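Local coordinates for methyltransferase-like protein (Saccharopolyspora spinosa, PDB 4PNE) that catalyses a [4+2] cycloaddition in spinosyn biosynthesis, using a fold of the SAM-dependent methyltransferase type that binds S-adenosyl-L-homocysteine, at residues D177-L187 and E228-E236. Residues are numbered along the deposited sequence; the frame is centred on the assembly and turned at random.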
loop_
_atom_site.group_PDB
_atom_site.type_symbol
_atom_site.label_atom_id
_atom_site.label_comp_id
_atom_site.label_asym_id
_atom_site.label_seq_id
_atom_site.Cartn_x
_atom_site.Cartn_y
_atom_site.Cartn_z
ATOM N N ASP A 177 -12.144 6.044 6.810
ATOM C CA ASP A 177 -13.085 5.276 7.610
ATOM C C ASP A 177 -14.143 4.676 6.724
ATOM O O ASP A 177 -14.655 3.618 7.015
ATOM C CB ASP A 177 -13.720 6.148 8.691
ATOM C CG ASP A 177 -12.708 6.633 9.709
ATOM O OD1 ASP A 177 -12.234 5.811 10.535
ATOM O OD2 ASP A 177 -12.382 7.844 9.690
ATOM N N ARG A 178 -14.495 5.398 5.671
ATOM C CA ARG A 178 -15.471 4.949 4.699
ATOM C C ARG A 178 -14.951 3.739 3.948
ATOM O O ARG A 178 -15.659 2.772 3.768
ATOM C CB ARG A 178 -15.784 6.058 3.709
ATOM C CG ARG A 178 -16.823 5.707 2.688
ATOM C CD ARG A 178 -17.120 6.900 1.799
ATOM N NE ARG A 178 -17.598 8.045 2.565
ATOM C CZ ARG A 178 -18.864 8.225 2.925
ATOM N NH1 ARG A 178 -19.792 7.329 2.598
ATOM N NH2 ARG A 178 -19.202 9.303 3.622
ATOM N N ALA A 179 -13.697 3.797 3.517
ATOM C CA ALA A 179 -13.087 2.644 2.859
ATOM C C ALA A 179 -12.992 1.439 3.810
ATOM O O ALA A 179 -13.195 0.279 3.424
ATOM C CB ALA A 179 -11.728 3.003 2.346
ATOM N N ILE A 180 -12.647 1.697 5.061
ATOM C CA ILE A 180 -12.543 0.612 6.018
ATOM C C ILE A 180 -13.901 -0.102 6.200
ATOM O O ILE A 180 -13.965 -1.334 6.229
ATOM C CB ILE A 180 -12.023 1.137 7.360
ATOM C CG1 ILE A 180 -10.521 1.466 7.247
ATOM C CG2 ILE A 180 -12.260 0.107 8.463
ATOM C CD1 ILE A 180 -10.010 2.233 8.410
ATOM N N ARG A 181 -14.985 0.661 6.312
ATOM C CA ARG A 181 -16.308 0.064 6.411
ATOM C C ARG A 181 -16.671 -0.723 5.133
ATOM O O ARG A 181 -17.334 -1.750 5.219
ATOM C CB ARG A 181 -17.361 1.133 6.700
ATOM C CG ARG A 181 -17.185 1.734 8.070
ATOM C CD ARG A 181 -18.372 2.574 8.507
ATOM N NE ARG A 181 -18.579 3.716 7.626
ATOM C CZ ARG A 181 -18.006 4.913 7.767
ATOM N NH1 ARG A 181 -17.149 5.155 8.750
ATOM N NH2 ARG A 181 -18.279 5.872 6.892
ATOM N N GLU A 182 -16.228 -0.267 3.971
ATOM C CA GLU A 182 -16.515 -0.993 2.740
ATOM C C GLU A 182 -15.770 -2.321 2.693
ATOM O O GLU A 182 -16.309 -3.357 2.265
ATOM C CB GLU A 182 -16.127 -0.139 1.538
ATOM C CG GLU A 182 -17.199 0.842 1.134
ATOM C CD GLU A 182 -18.440 0.139 0.596
ATOM O OE1 GLU A 182 -19.359 -0.207 1.392
ATOM O OE2 GLU A 182 -18.473 -0.103 -0.633
ATOM N N ILE A 183 -14.520 -2.293 3.127
ATOM C CA ILE A 183 -13.748 -3.529 3.168
ATOM C C ILE A 183 -14.429 -4.526 4.106
ATOM O O ILE A 183 -14.553 -5.720 3.782
ATOM C CB ILE A 183 -12.264 -3.297 3.595
ATOM C CG1 ILE A 183 -11.537 -2.471 2.546
ATOM C CG2 ILE A 183 -11.556 -4.630 3.745
ATOM C CD1 ILE A 183 -10.233 -1.902 3.004
ATOM N N LEU A 184 -14.865 -4.054 5.269
ATOM C CA LEU A 184 -15.565 -4.927 6.206
ATOM C C LEU A 184 -16.811 -5.506 5.558
ATOM O O LEU A 184 -17.083 -6.693 5.719
ATOM C CB LEU A 184 -15.934 -4.167 7.475
ATOM C CG LEU A 184 -16.543 -5.024 8.590
ATOM C CD1 LEU A 184 -15.490 -5.861 9.251
ATOM C CD2 LEU A 184 -17.175 -4.102 9.629
ATOM N N ARG A 185 -17.551 -4.665 4.842
ATOM C CA ARG A 185 -18.777 -5.091 4.178
ATOM C C ARG A 185 -18.521 -6.237 3.190
ATOM O O ARG A 185 -19.250 -7.249 3.191
ATOM C CB ARG A 185 -19.432 -3.929 3.420
ATOM C CG ARG A 185 -20.799 -4.279 2.785
ATOM C CD ARG A 185 -21.460 -3.091 2.097
ATOM N NE ARG A 185 -20.675 -2.612 0.955
ATOM C CZ ARG A 185 -20.583 -3.249 -0.215
ATOM N NH1 ARG A 185 -21.248 -4.389 -0.409
ATOM N NH2 ARG A 185 -19.853 -2.728 -1.198
ATOM N N VAL A 186 -17.522 -6.083 2.323
ATOM C CA VAL A 186 -17.316 -7.069 1.255
ATOM C C VAL A 186 -16.482 -8.283 1.698
ATOM O O VAL A 186 -16.436 -9.266 0.982
ATOM C CB VAL A 186 -16.664 -6.430 -0.007
ATOM C CG1 VAL A 186 -17.467 -5.243 -0.490
ATOM C CG2 VAL A 186 -15.225 -5.998 0.291
ATOM N N LEU A 187 -15.846 -8.244 2.869
ATOM C CA LEU A 187 -15.258 -9.450 3.437
ATOM C C LEU A 187 -16.358 -10.389 3.896
ATOM O O LEU A 187 -17.398 -9.926 4.366
ATOM C CB LEU A 187 -14.357 -9.142 4.632
ATOM C CG LEU A 187 -12.970 -8.599 4.335
ATOM C CD1 LEU A 187 -12.343 -8.109 5.603
ATOM C CD2 LEU A 187 -12.107 -9.675 3.734
ATOM N N GLU A 228 -7.603 2.063 16.043
ATOM C CA GLU A 228 -8.868 2.493 16.579
ATOM C C GLU A 228 -9.931 2.701 15.475
ATOM O O GLU A 228 -11.099 2.360 15.652
ATOM C CB GLU A 228 -8.669 3.745 17.415
ATOM C CG GLU A 228 -9.891 4.121 18.210
ATOM C CD GLU A 228 -10.500 2.948 19.000
ATOM O OE1 GLU A 228 -9.737 2.106 19.529
ATOM O OE2 GLU A 228 -11.747 2.880 19.087
ATOM N N SER A 229 -9.543 3.233 14.313
ATOM C CA SER A 229 -10.455 3.281 13.181
ATOM C C SER A 229 -10.912 1.897 12.709
ATOM O O SER A 229 -12.075 1.698 12.375
ATOM C CB SER A 229 -9.788 4.044 12.034
ATOM O OG SER A 229 -9.802 5.446 12.326
ATOM N N LEU A 230 -9.998 0.933 12.656
ATOM C CA LEU A 230 -10.372 -0.430 12.261
ATOM C C LEU A 230 -11.362 -1.043 13.238
ATOM O O LEU A 230 -12.387 -1.595 12.823
ATOM C CB LEU A 230 -9.132 -1.306 12.173
ATOM C CG LEU A 230 -8.145 -1.008 11.040
ATOM C CD1 LEU A 230 -6.868 -1.798 11.246
ATOM C CD2 LEU A 230 -8.763 -1.370 9.694
ATOM N N ARG A 231 -11.057 -0.932 14.537
ATOM C CA ARG A 231 -11.955 -1.443 15.580
ATOM C C ARG A 231 -13.317 -0.797 15.520
ATOM O O ARG A 231 -14.336 -1.470 15.639
ATOM C CB ARG A 231 -11.372 -1.202 16.971
ATOM C CG ARG A 231 -10.325 -2.186 17.381
ATOM C CD ARG A 231 -10.163 -2.194 18.900
ATOM N NE ARG A 231 -9.305 -3.290 19.355
ATOM C CZ ARG A 231 -7.984 -3.217 19.519
ATOM N NH1 ARG A 231 -7.324 -2.091 19.253
ATOM N NH2 ARG A 231 -7.319 -4.288 19.941
ATOM N N ALA A 232 -13.329 0.518 15.390
ATOM C CA ALA A 232 -14.557 1.283 15.386
ATOM C C ALA A 232 -15.468 0.859 14.234
ATOM O O ALA A 232 -16.701 0.901 14.359
ATOM C CB ALA A 232 -14.250 2.757 15.311
ATOM N N ALA A 233 -14.872 0.406 13.129
ATOM C CA ALA A 233 -15.649 -0.000 11.983
ATOM C C ALA A 233 -16.298 -1.368 12.192
ATOM O O ALA A 233 -17.240 -1.711 11.486
ATOM C CB ALA A 233 -14.770 -0.032 10.743
ATOM N N GLY A 234 -15.780 -2.151 13.143
ATOM C CA GLY A 234 -16.289 -3.489 13.407
ATOM C C GLY A 234 -15.256 -4.605 13.275
ATOM O O GLY A 234 -15.566 -5.778 13.478
ATOM N N PHE A 235 -14.012 -4.265 12.935
ATOM C CA PHE A 235 -12.999 -5.304 12.858
ATOM C C PHE A 235 -12.569 -5.779 14.244
ATOM O O PHE A 235 -12.529 -4.973 15.182
ATOM C CB PHE A 235 -11.777 -4.802 12.121
ATOM C CG PHE A 235 -11.932 -4.797 10.633
ATOM C CD1 PHE A 235 -11.681 -5.938 9.899
ATOM C CD2 PHE A 235 -12.287 -3.643 9.965
ATOM C CE1 PHE A 235 -11.810 -5.929 8.530
ATOM C CE2 PHE A 235 -12.408 -3.642 8.583
ATOM C CZ PHE A 235 -12.164 -4.773 7.882
ATOM N N GLU A 236 -12.261 -7.067 14.359
ATOM C CA GLU A 236 -11.438 -7.597 15.456
ATOM C C GLU A 236 -9.959 -7.452 15.109
ATOM O O GLU A 236 -9.527 -7.881 14.048
ATOM C CB GLU A 236 -11.698 -9.083 15.709
ATOM C CG GLU A 236 -13.109 -9.484 15.913
ATOM C CD GLU A 236 -13.236 -10.997 15.996
ATOM O OE1 GLU A 236 -12.181 -11.682 16.036
ATOM O OE2 GLU A 236 -14.377 -11.492 16.000
HETATM O O HOH W 1 -13.659 3.712 11.454
#
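The side chains of L184 and F235 run alongside each other, pointing opposite ways, and a CH-pi contact holds them: L184 CD1 sits 3.6 Å from the ring centroid, only 5° off the normal. With L184 CG opposite the backbone N (chi1 -174°), the turn about chi2 sets CD1 over the face while CB packs against F235 CE2 and CZ. The rim of the same ring is lined by I183 CG2, by the carbonyl O of I180 and by L187 CD1, the last 3.7 Å from F235 CE1.

Aliphatic packing continues one turn back along 177-187, around I180. I180 CG2 presses unusually tightly on A233 CB, at 3.4 Å, and also meets L230 CD2, which I180 CD1 touches as well. R181 adds its CG beside A233 CB.

The axes of 177-186 and 228-233 cross at -49° and come within 9.4 Å. Their parent helices, 176-186 and 223-233, both pack on one side of the Rossmann-like sheet of the class I methyltransferase fold, where I183, L230 and F235 all reach L193 on strand 191-200. Helix 223-233 ends in a Schellman motif at G234, whose positive phi turns the chain into F235 and strand 236-242; F235 N bonds back to L230 O.

The polar part joins the partly exposed D177 to the buried S229. S229 OG donates to the syn lone pair of D177 OD1 at 3.0 Å, and it also bonds with I26 N. D177 OD1 accepts a second hydrogen bond from a water that also donates to S229 O, 2.7 Å from each, bridging the carboxylate to the backbone carbonyl.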